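Local coordinates for cleavage stimulation factor 77 (Encephalitozoon cuniculi, PDB 2UY1), which probably binds mRNA and takes part in pre-mRNA 3'-end processing, as an all-helical repeat protein of the suppressor-of-forked family, at residues Gln117-Ser122 with Phe157-Gln162; Asp257-Tyr262 with Asn294-Lys299; Ile342-Leu347 with Glu358-Phe363. One frame throughout, in Å; residues are numbered along the deposited sequence.

Contact 1 (Gln117-Ser122 with Phe157-Gln162); sequences QTPMGS and FQRYQQ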
loop_
_atom_site.group_PDB
_atom_site.type_symbol
_atom_site.label_atom_id
_atom_site.label_comp_id
_atom_site.label_asym_id
_atom_site.label_seq_id
_atom_site.Cartn_x
_atom_site.Cartn_y
_atom_site.Cartn_z
ATOM N N GLN B 117 26.485 9.559 -45.643
ATOM C CA GLN B 117 25.905 8.381 -45.002
ATOM C C GLN B 117 25.869 8.447 -43.474
ATOM O O GLN B 117 25.473 7.473 -42.814
ATOM C CB GLN B 117 26.614 7.094 -45.454
ATOM C CG GLN B 117 25.856 6.309 -46.535
ATOM C CD GLN B 117 26.769 5.416 -47.370
ATOM O OE1 GLN B 117 27.909 5.115 -46.968
ATOM N NE2 GLN B 117 26.273 4.988 -48.541
ATOM N N THR B 118 26.288 9.576 -42.909
ATOM C CA THR B 118 26.187 9.784 -41.447
ATOM C C THR B 118 25.227 10.918 -41.032
ATOM O O THR B 118 25.329 12.062 -41.509
ATOM C CB THR B 118 27.567 9.938 -40.754
ATOM O OG1 THR B 118 28.148 11.213 -41.094
ATOM C CG2 THR B 118 28.507 8.765 -41.133
ATOM N N PRO B 119 24.261 10.589 -40.153
ATOM C CA PRO B 119 23.420 11.635 -39.594
ATOM C C PRO B 119 24.320 12.577 -38.782
ATOM O O PRO B 119 25.048 12.109 -37.892
ATOM C CB PRO B 119 22.449 10.863 -38.684
ATOM C CG PRO B 119 22.530 9.441 -39.126
ATOM C CD PRO B 119 23.921 9.255 -39.640
ATOM N N MET B 120 24.305 13.872 -39.114
ATOM C CA MET B 120 25.147 14.861 -38.450
ATOM C C MET B 120 24.525 16.242 -38.577
ATOM O O MET B 120 23.696 16.463 -39.453
ATOM C CB MET B 120 26.555 14.875 -39.069
ATOM C CG MET B 120 26.612 15.204 -40.576
ATOM S SD MET B 120 28.261 15.744 -41.093
ATOM C CE MET B 120 29.159 14.237 -40.941
ATOM N N GLY B 121 24.909 17.167 -37.694
ATOM C CA GLY B 121 24.468 18.542 -37.821
ATOM C C GLY B 121 25.102 19.202 -39.038
ATOM O O GLY B 121 26.318 19.102 -39.239
ATOM N N SER B 122 24.285 19.882 -39.842
ATOM C CA SER B 122 24.757 20.601 -41.029
ATOM C C SER B 122 25.046 19.692 -42.246
ATOM O O SER B 122 25.836 20.072 -43.121
ATOM C CB SER B 122 25.984 21.501 -40.728
ATOM O OG SER B 122 25.793 22.355 -39.613
ATOM N N PHE B 157 19.490 12.518 -43.251
ATOM C CA PHE B 157 18.903 13.772 -42.719
ATOM C C PHE B 157 17.617 13.503 -41.886
ATOM O O PHE B 157 17.399 14.164 -40.855
ATOM C CB PHE B 157 18.637 14.771 -43.848
ATOM C CG PHE B 157 18.090 16.107 -43.388
ATOM C CD1 PHE B 157 18.956 17.128 -43.007
ATOM C CD2 PHE B 157 16.715 16.347 -43.372
ATOM C CE1 PHE B 157 18.459 18.372 -42.607
ATOM C CE2 PHE B 157 16.201 17.589 -42.987
ATOM C CZ PHE B 157 17.063 18.599 -42.598
ATOM N N GLN B 158 16.785 12.562 -42.360
ATOM C CA GLN B 158 15.659 12.018 -41.594
ATOM C C GLN B 158 16.166 11.444 -40.274
ATOM O O GLN B 158 15.551 11.616 -39.229
ATOM C CB GLN B 158 14.952 10.892 -42.342
ATOM C CG GLN B 158 14.389 11.235 -43.702
ATOM C CD GLN B 158 13.395 10.193 -44.219
ATOM O OE1 GLN B 158 13.679 8.985 -44.210
ATOM N NE2 GLN B 158 12.216 10.657 -44.667
ATOM N N ARG B 159 17.303 10.760 -40.325
ATOM C CA ARG B 159 17.823 10.097 -39.132
ATOM C C ARG B 159 18.253 11.096 -38.053
ATOM O O ARG B 159 17.805 10.996 -36.898
ATOM C CB ARG B 159 18.918 9.096 -39.512
ATOM C CG ARG B 159 18.373 7.730 -39.961
ATOM C CD ARG B 159 19.483 6.802 -40.507
ATOM N NE ARG B 159 20.501 6.429 -39.505
ATOM C CZ ARG B 159 21.761 6.062 -39.783
ATOM N NH1 ARG B 159 22.205 6.020 -41.034
ATOM N NH2 ARG B 159 22.592 5.755 -38.796
ATOM N N TYR B 160 19.068 12.082 -38.446
ATOM C CA TYR B 160 19.530 13.145 -37.551
ATOM C C TYR B 160 18.391 13.908 -36.846
ATOM O O TYR B 160 18.612 14.554 -35.808
ATOM C CB TYR B 160 20.455 14.129 -38.274
ATOM C CG TYR B 160 21.021 15.160 -37.337
ATOM C CD1 TYR B 160 21.844 14.778 -36.259
ATOM C CD2 TYR B 160 20.724 16.518 -37.487
ATOM C CE1 TYR B 160 22.360 15.710 -35.360
ATOM C CE2 TYR B 160 21.240 17.461 -36.580
ATOM C CZ TYR B 160 22.060 17.033 -35.529
ATOM O OH TYR B 160 22.588 17.935 -34.654
ATOM N N GLN B 161 17.184 13.830 -37.411
ATOM C CA GLN B 161 15.997 14.398 -36.765
ATOM C C GLN B 161 15.683 13.662 -35.476
ATOM O O GLN B 161 15.479 14.299 -34.439
ATOM C CB GLN B 161 14.769 14.340 -37.678
ATOM C CG GLN B 161 14.840 15.171 -38.955
ATOM C CD GLN B 161 13.832 14.690 -39.994
ATOM O OE1 GLN B 161 13.106 13.703 -39.776
ATOM N NE2 GLN B 161 13.788 15.373 -41.133
ATOM N N GLN B 162 15.628 12.329 -35.550
ATOM C CA GLN B 162 15.379 11.462 -34.377
ATOM C C GLN B 162 16.489 11.538 -33.319
ATOM O O GLN B 162 16.220 11.318 -32.130
ATOM C CB GLN B 162 15.144 10.003 -34.786
ATOM C CG GLN B 162 14.026 9.795 -35.839
ATOM C CD GLN B 162 13.420 8.371 -35.830
ATOM O OE1 GLN B 162 14.139 7.354 -35.874
ATOM N NE2 GLN B 162 12.082 8.300 -35.788
#
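Two torsions on helix 150-167 set out the groups that receive Pro119: chi1 of Tyr160 (-175°) sets CG anti to the backbone N, with the ring beyond it against the backbone of Met120 and Gly121, while Arg159 bends at chi3 (64°), where NE turns off the extended start of the chain. Pro119 enters between these two residues. Its CG lies 3.5 Å from Arg159 CZ, above the centre of the guanidinium plane, and the same CG is 3.6 Å from Arg159 CB, so it touches both ends of the arginine side chain, and the two side chains cross obliquely. On the other flank Pro119 CB packs 3.8 Å from Tyr160 CB and 3.6 Å from Tyr160 N. Further along the loop, the peptide link from Met120 to Gly121 lies flat over one face of the Tyr160 ring: Met120 C is above its centre, and Gly121 N approaches Tyr160 CZ to 3.6 Å. Gly121 has no side chain to hold the phenol off, and its CA comes within 3.7 Å of Tyr160 OH. The contact is thus van der Waals packing of a loop on a helix face. The Met120 side chain points away from it, toward Tyr85 and Phe88 of helix 85-90 and Leu126 of helix 124-127, while Arg159 NH2 makes a weak, long ion pair with Glu182 on helix 173-184.

Contact 2 (Asp257-Tyr262 with Asn294-Lys299); sequences DEEAVY and NYVLKK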
loop_
_atom_site.group_PDB
_atom_site.type_symbol
_atom_site.label_atom_id
_atom_site.label_comp_id
_atom_site.label_asym_id
_atom_site.label_seq_id
_atom_site.Cartn_x
_atom_site.Cartn_y
_atom_site.Cartn_z
ATOM N N ASP B 257 32.005 -14.418 -14.248
ATOM C CA ASP B 257 32.484 -15.599 -13.535
ATOM C C ASP B 257 33.743 -15.331 -12.687
ATOM O O ASP B 257 34.754 -16.042 -12.797
ATOM C CB ASP B 257 32.726 -16.743 -14.528
ATOM C CG ASP B 257 32.877 -18.105 -13.858
ATOM O OD1 ASP B 257 32.614 -18.199 -12.646
ATOM O OD2 ASP B 257 33.284 -19.085 -14.549
ATOM N N GLU B 258 33.639 -14.353 -11.789
ATOM C CA GLU B 258 34.776 -13.958 -10.926
ATOM C C GLU B 258 34.416 -13.930 -9.421
ATOM O O GLU B 258 34.131 -12.834 -8.875
ATOM C CB GLU B 258 35.292 -12.602 -11.363
ATOM C CG GLU B 258 35.985 -12.578 -12.701
ATOM C CD GLU B 258 37.364 -13.288 -12.696
ATOM O OE1 GLU B 258 38.088 -13.229 -11.646
ATOM O OE2 GLU B 258 37.694 -13.892 -13.742
ATOM N N GLU B 259 34.476 -15.103 -8.755
ATOM C CA GLU B 259 34.040 -15.281 -7.342
ATOM C C GLU B 259 34.813 -14.401 -6.374
ATOM O O GLU B 259 34.353 -14.124 -5.254
ATOM C CB GLU B 259 34.146 -16.761 -6.904
ATOM C CG GLU B 259 33.267 -17.114 -5.715
ATOM C CD GLU B 259 33.236 -18.574 -5.296
ATOM O OE1 GLU B 259 33.632 -19.486 -6.062
ATOM O OE2 GLU B 259 32.754 -18.829 -4.165
ATOM N N ALA B 260 36.000 -13.953 -6.793
ATOM C CA ALA B 260 36.897 -13.175 -5.897
ATOM C C ALA B 260 36.322 -11.837 -5.477
ATOM O O ALA B 260 36.711 -11.268 -4.429
ATOM C CB ALA B 260 38.298 -12.957 -6.534
ATOM N N VAL B 261 35.400 -11.322 -6.290
ATOM C CA VAL B 261 34.834 -9.993 -6.027
ATOM C C VAL B 261 34.079 -9.909 -4.709
ATOM O O VAL B 261 34.134 -8.890 -4.006
ATOM C CB VAL B 261 34.051 -9.380 -7.269
ATOM C CG1 VAL B 261 34.934 -9.498 -8.550
ATOM C CG2 VAL B 261 32.678 -10.003 -7.450
ATOM N N TYR B 262 33.429 -11.001 -4.342
ATOM C CA TYR B 262 32.640 -11.041 -3.136
ATOM C C TYR B 262 33.519 -10.891 -1.901
ATOM O O TYR B 262 33.227 -10.042 -1.041
ATOM C CB TYR B 262 31.812 -12.313 -3.112
ATOM C CG TYR B 262 30.991 -12.468 -4.392
ATOM C CD1 TYR B 262 29.969 -11.562 -4.689
ATOM C CD2 TYR B 262 31.232 -13.517 -5.290
ATOM C CE1 TYR B 262 29.225 -11.672 -5.887
ATOM C CE2 TYR B 262 30.480 -13.654 -6.482
ATOM C CZ TYR B 262 29.483 -12.729 -6.745
ATOM O OH TYR B 262 28.739 -12.833 -7.862
ATOM N N ASN B 294 24.156 -16.437 -4.191
ATOM C CA ASN B 294 23.487 -16.599 -5.498
ATOM C C ASN B 294 24.427 -17.096 -6.555
ATOM O O ASN B 294 24.065 -17.986 -7.367
ATOM C CB ASN B 294 22.886 -15.287 -6.042
ATOM C CG ASN B 294 22.252 -15.462 -7.434
ATOM O OD1 ASN B 294 21.265 -16.168 -7.592
ATOM N ND2 ASN B 294 22.816 -14.819 -8.432
ATOM N N TYR B 295 25.615 -16.493 -6.562
ATOM C CA TYR B 295 26.736 -16.915 -7.435
ATOM C C TYR B 295 27.014 -18.413 -7.267
ATOM O O TYR B 295 27.067 -19.178 -8.254
ATOM C CB TYR B 295 28.017 -16.086 -7.157
ATOM C CG TYR B 295 29.259 -16.635 -7.883
ATOM C CD1 TYR B 295 29.698 -16.073 -9.093
ATOM C CD2 TYR B 295 29.938 -17.777 -7.411
ATOM C CE1 TYR B 295 30.839 -16.597 -9.769
ATOM C CE2 TYR B 295 31.023 -18.343 -8.155
ATOM C CZ TYR B 295 31.475 -17.732 -9.292
ATOM O OH TYR B 295 32.585 -18.258 -9.983
ATOM N N VAL B 296 27.183 -18.829 -6.019
ATOM C CA VAL B 296 27.504 -20.199 -5.705
ATOM C C VAL B 296 26.387 -21.158 -6.041
ATOM O O VAL B 296 26.658 -22.217 -6.561
ATOM C CB VAL B 296 28.017 -20.374 -4.259
ATOM C CG1 VAL B 296 28.206 -21.859 -3.922
ATOM C CG2 VAL B 296 29.317 -19.650 -4.081
ATOM N N LEU B 297 25.117 -20.804 -5.760
ATOM C CA LEU B 297 23.986 -21.605 -6.172
ATOM C C LEU B 297 23.981 -21.795 -7.668
ATOM O O LEU B 297 23.685 -22.879 -8.189
ATOM C CB LEU B 297 22.658 -20.890 -5.770
ATOM C CG LEU B 297 21.328 -21.596 -6.037
ATOM C CD1 LEU B 297 21.225 -23.004 -5.412
ATOM C CD2 LEU B 297 20.071 -20.715 -5.639
ATOM N N LYS B 298 24.231 -20.732 -8.399
ATOM C CA LYS B 298 24.226 -20.838 -9.848
ATOM C C LYS B 298 25.386 -21.670 -10.417
ATOM O O LYS B 298 25.200 -22.414 -11.385
ATOM C CB LYS B 298 24.199 -19.452 -10.493
ATOM C CG LYS B 298 22.896 -18.649 -10.189
ATOM C CD LYS B 298 21.798 -18.986 -11.168
ATOM C CE LYS B 298 20.439 -18.387 -10.742
ATOM N NZ LYS B 298 20.193 -18.474 -9.278
ATOM N N LYS B 299 26.582 -21.490 -9.858
ATOM C CA LYS B 299 27.785 -22.028 -10.515
ATOM C C LYS B 299 28.080 -23.468 -10.043
ATOM O O LYS B 299 28.645 -24.284 -10.807
ATOM C CB LYS B 299 28.963 -21.046 -10.434
ATOM C CG LYS B 299 30.298 -21.604 -11.031
ATOM C CD LYS B 299 31.241 -20.551 -11.699
ATOM C CE LYS B 299 32.561 -21.192 -12.222
ATOM N NZ LYS B 299 32.715 -22.664 -11.864
HETATM O O HOH W 1 34.737 -19.719 -8.575
#
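Within the all-helical repeat array of the suppressor-of-forked family, the turn leading into helix 260-269 meets helix 282-300 chiefly through Tyr295, which reaches across to Asp257, Glu259 and Tyr262. A chi1 of 171° sets Tyr295 CG anti to the backbone N, and the ring runs on from there into the turn. Its hydroxyl donates to Asp257 OD1 at 2.7 Å, a bond made less certain by the unsure place of OD1, and accepts from a water 3.0 Å from Tyr295 OH. That water also donates to Glu259 OE1, at 2.8 Å, so, if Asp257 OD1 is rightly placed, the phenol oxygen has two partners and is tied indirectly to the second acidic residue. Glu259 OE2 has its own partner, His292 NE2. The extended Glu259 side chain crosses the tyrosine at about a right angle, its CG 3.5 Å from Tyr295 CE2, and Glu259 CA lies above the rim of the ring. Over the same face, Tyr262 presents its edge in an offset edge-to-face pair, with ring centroids 5.5 Å apart and planes at 61°; Tyr262 CE2 comes to 3.5 Å from Tyr295 CG. Tyr262 OH reaches Tyr295 CB at 3.4 Å. Val296 CG2 sits at the edge of the Tyr295 ring and touches Glu259 OE2. Lys298, which takes no part in this packing, hydrogen-bonds through NZ to the backbone of a second protein chain of the assembly. Helix-to-helix packing through an aromatic side chain is consistent with the half-a-TPR (HAT) repeat architecture expected of this family.

Contact 3 (Ile342-Leu347 with Glu358-Phe363); sequences IFSSGL and EEFFLF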
loop_
_atom_site.group_PDB
_atom_site.type_symbol
_atom_site.label_atom_id
_atom_site.label_comp_id
_atom_site.label_asym_id
_atom_site.label_seq_id
_atom_site.Cartn_x
_atom_site.Cartn_y
_atom_site.Cartn_z
ATOM N N ILE B 342 15.618 -22.040 9.195
ATOM C CA ILE B 342 16.474 -20.886 8.855
ATOM C C ILE B 342 15.903 -19.570 9.385
ATOM O O ILE B 342 16.629 -18.748 9.951
ATOM C CB ILE B 342 16.737 -20.839 7.322
ATOM C CG1 ILE B 342 17.364 -22.152 6.869
ATOM C CG2 ILE B 342 17.531 -19.625 6.959
ATOM C CD1 ILE B 342 17.568 -22.321 5.404
ATOM N N PHE B 343 14.588 -19.378 9.229
ATOM C CA PHE B 343 13.901 -18.185 9.792
ATOM C C PHE B 343 14.036 -18.152 11.330
ATOM O O PHE B 343 14.273 -17.088 11.906
ATOM C CB PHE B 343 12.406 -18.235 9.481
ATOM C CG PHE B 343 11.978 -17.601 8.170
ATOM C CD1 PHE B 343 11.366 -18.379 7.208
ATOM C CD2 PHE B 343 12.036 -16.216 7.972
ATOM C CE1 PHE B 343 10.950 -17.810 5.996
ATOM C CE2 PHE B 343 11.583 -15.628 6.758
ATOM C CZ PHE B 343 11.050 -16.440 5.763
ATOM N N SER B 344 13.840 -19.314 11.966
ATOM C CA SER B 344 13.927 -19.491 13.430
ATOM C C SER B 344 15.334 -19.138 13.942
ATOM O O SER B 344 15.451 -18.297 14.838
ATOM C CB SER B 344 13.551 -20.933 13.827
ATOM O OG SER B 344 12.172 -21.239 13.561
ATOM N N SER B 345 16.379 -19.737 13.364
ATOM C CA SER B 345 17.810 -19.335 13.610
ATOM C C SER B 345 18.053 -17.875 13.502
ATOM O O SER B 345 18.691 -17.282 14.359
ATOM C CB SER B 345 18.708 -19.939 12.571
ATOM O OG SER B 345 18.618 -21.319 12.675
ATOM N N GLY B 346 17.577 -17.283 12.412
ATOM C CA GLY B 346 17.746 -15.878 12.198
ATOM C C GLY B 346 17.095 -15.022 13.234
ATOM O O GLY B 346 17.588 -13.973 13.522
ATOM N N LEU B 347 15.964 -15.474 13.753
ATOM C CA LEU B 347 15.221 -14.775 14.795
ATOM C C LEU B 347 15.916 -14.869 16.152
ATOM O O LEU B 347 15.845 -13.926 16.938
ATOM C CB LEU B 347 13.818 -15.366 14.867
ATOM C CG LEU B 347 12.686 -14.718 15.613
ATOM C CD1 LEU B 347 12.572 -13.209 15.214
ATOM C CD2 LEU B 347 11.460 -15.505 15.279
ATOM N N GLU B 358 7.822 -10.402 10.643
ATOM C CA GLU B 358 6.770 -10.249 9.638
ATOM C C GLU B 358 6.933 -11.131 8.420
ATOM O O GLU B 358 5.955 -11.714 7.961
ATOM C CB GLU B 358 6.606 -8.778 9.218
ATOM C CG GLU B 358 5.516 -8.518 8.138
ATOM C CD GLU B 358 5.190 -7.033 7.929
ATOM O OE1 GLU B 358 4.726 -6.327 8.872
ATOM O OE2 GLU B 358 5.313 -6.578 6.775
ATOM N N GLU B 359 8.162 -11.206 7.885
ATOM C CA GLU B 359 8.421 -11.982 6.696
ATOM C C GLU B 359 8.323 -13.444 7.011
ATOM O O GLU B 359 7.939 -14.147 6.136
ATOM C CB GLU B 359 9.802 -11.688 6.080
ATOM C CG GLU B 359 9.980 -10.318 5.409
ATOM C CD GLU B 359 9.115 -10.101 4.160
ATOM O OE1 GLU B 359 8.915 -11.082 3.443
ATOM O OE2 GLU B 359 8.635 -8.957 3.897
ATOM N N PHE B 360 8.679 -13.873 8.239
ATOM C CA PHE B 360 8.525 -15.278 8.698
ATOM C C PHE B 360 7.036 -15.618 8.839
ATOM O O PHE B 360 6.633 -16.647 8.387
ATOM C CB PHE B 360 9.167 -15.471 10.084
ATOM C CG PHE B 360 9.323 -16.923 10.560
ATOM C CD1 PHE B 360 9.040 -18.001 9.756
ATOM C CD2 PHE B 360 9.836 -17.177 11.860
ATOM C CE1 PHE B 360 9.204 -19.305 10.196
ATOM C CE2 PHE B 360 9.990 -18.457 12.309
ATOM C CZ PHE B 360 9.656 -19.527 11.500
ATOM N N PHE B 361 6.261 -14.790 9.529
ATOM C CA PHE B 361 4.860 -15.088 9.692
ATOM C C PHE B 361 4.139 -15.148 8.374
ATOM O O PHE B 361 3.362 -16.062 8.150
ATOM C CB PHE B 361 4.172 -14.148 10.680
ATOM C CG PHE B 361 2.661 -14.305 10.685
ATOM C CD1 PHE B 361 2.072 -15.496 11.198
ATOM C CD2 PHE B 361 1.848 -13.318 10.124
ATOM C CE1 PHE B 361 0.655 -15.717 11.155
ATOM C CE2 PHE B 361 0.417 -13.512 10.096
ATOM C CZ PHE B 361 -0.144 -14.741 10.647
ATOM N N LEU B 362 4.397 -14.208 7.492
ATOM C CA LEU B 362 3.589 -14.076 6.259
ATOM C C LEU B 362 3.980 -15.134 5.248
ATOM O O LEU B 362 3.177 -15.586 4.425
ATOM C CB LEU B 362 3.721 -12.696 5.626
ATOM C CG LEU B 362 3.127 -11.497 6.398
ATOM C CD1 LEU B 362 3.503 -10.230 5.680
ATOM C CD2 LEU B 362 1.563 -11.543 6.631
ATOM N N PHE B 363 5.255 -15.522 5.318
ATOM C CA PHE B 363 5.751 -16.664 4.565
ATOM C C PHE B 363 5.017 -17.908 5.056
ATOM O O PHE B 363 4.585 -18.727 4.286
ATOM C CB PHE B 363 7.252 -16.885 4.822
ATOM C CG PHE B 363 7.752 -18.216 4.307
ATOM C CD1 PHE B 363 7.972 -18.418 2.929
ATOM C CD2 PHE B 363 8.039 -19.249 5.176
ATOM C CE1 PHE B 363 8.436 -19.671 2.449
ATOM C CE2 PHE B 363 8.478 -20.512 4.705
ATOM C CZ PHE B 363 8.668 -20.724 3.339
#
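A helical hairpin, formed by helices 337-349 and 354-367 and the short turn between them, is packed together by Phe343 and Phe360. Each phenylalanine offers its ring to an aliphatic carbon of the other. Phe343 CB stands over the centre of the Phe360 ring, 3.3 Å from its centroid, and Phe360 CA lies over the face of the Phe343 ring, 3.8 Å from that centroid; both are CH-pi contacts. The two rings are nearly parallel, their planes at 8°, but they are slid so far in opposite directions that they hardly overlap, and the closest approach, Phe343 CG to Phe360 CD1, is 3.4 Å. A chi1 of -169° sets Phe360 CG anti to the backbone N, and the ring beyond it lies beneath Phe343 CB. The axes of the two short segments run almost antiparallel, at 158°, and approach to 10.5 Å, the hairpin arrangement from which TPR-like helical repeats are built. Beyond the pair, Phe343 CE1 meets Phe363 CD2 at 3.3 Å with the rings oblique, which extends the pair into a three-membered aromatic cluster. Leu347 CD2 comes in near the plane of the Phe360 ring, at its edge, 4.1 Å from CD2 of that ring. Ser344 OG, hydrogen-bonded to the carbonyl oxygen of Tyr340, rests 3.7 Å from Phe360 CZ. The cluster continues through edge-to-face pairs of Phe360 with Tyr340 and of Phe363 with Tyr330, while Ala326 and Phe327 of helix 319-333 pack against Phe343.

The three contacts follow one another in series along the chain, each joining segments no more than 35 residues apart, as suits an array of stacked helices. Contact 1 lies on the opposite side of the chain's centre from the other two: its centre is 44 Å from that of contact 2 and 58 Å from that of contact 3. Contacts 2 and 3 are nearer neighbours, with centres 26 Å apart and nearest atoms about 11 Å apart, yet they do not touch. Helix 319-333 packs against side chains of both 294-299 and 342-347, bridging them. Of the three, contact 2 alone borders the second protein chain of the assembly.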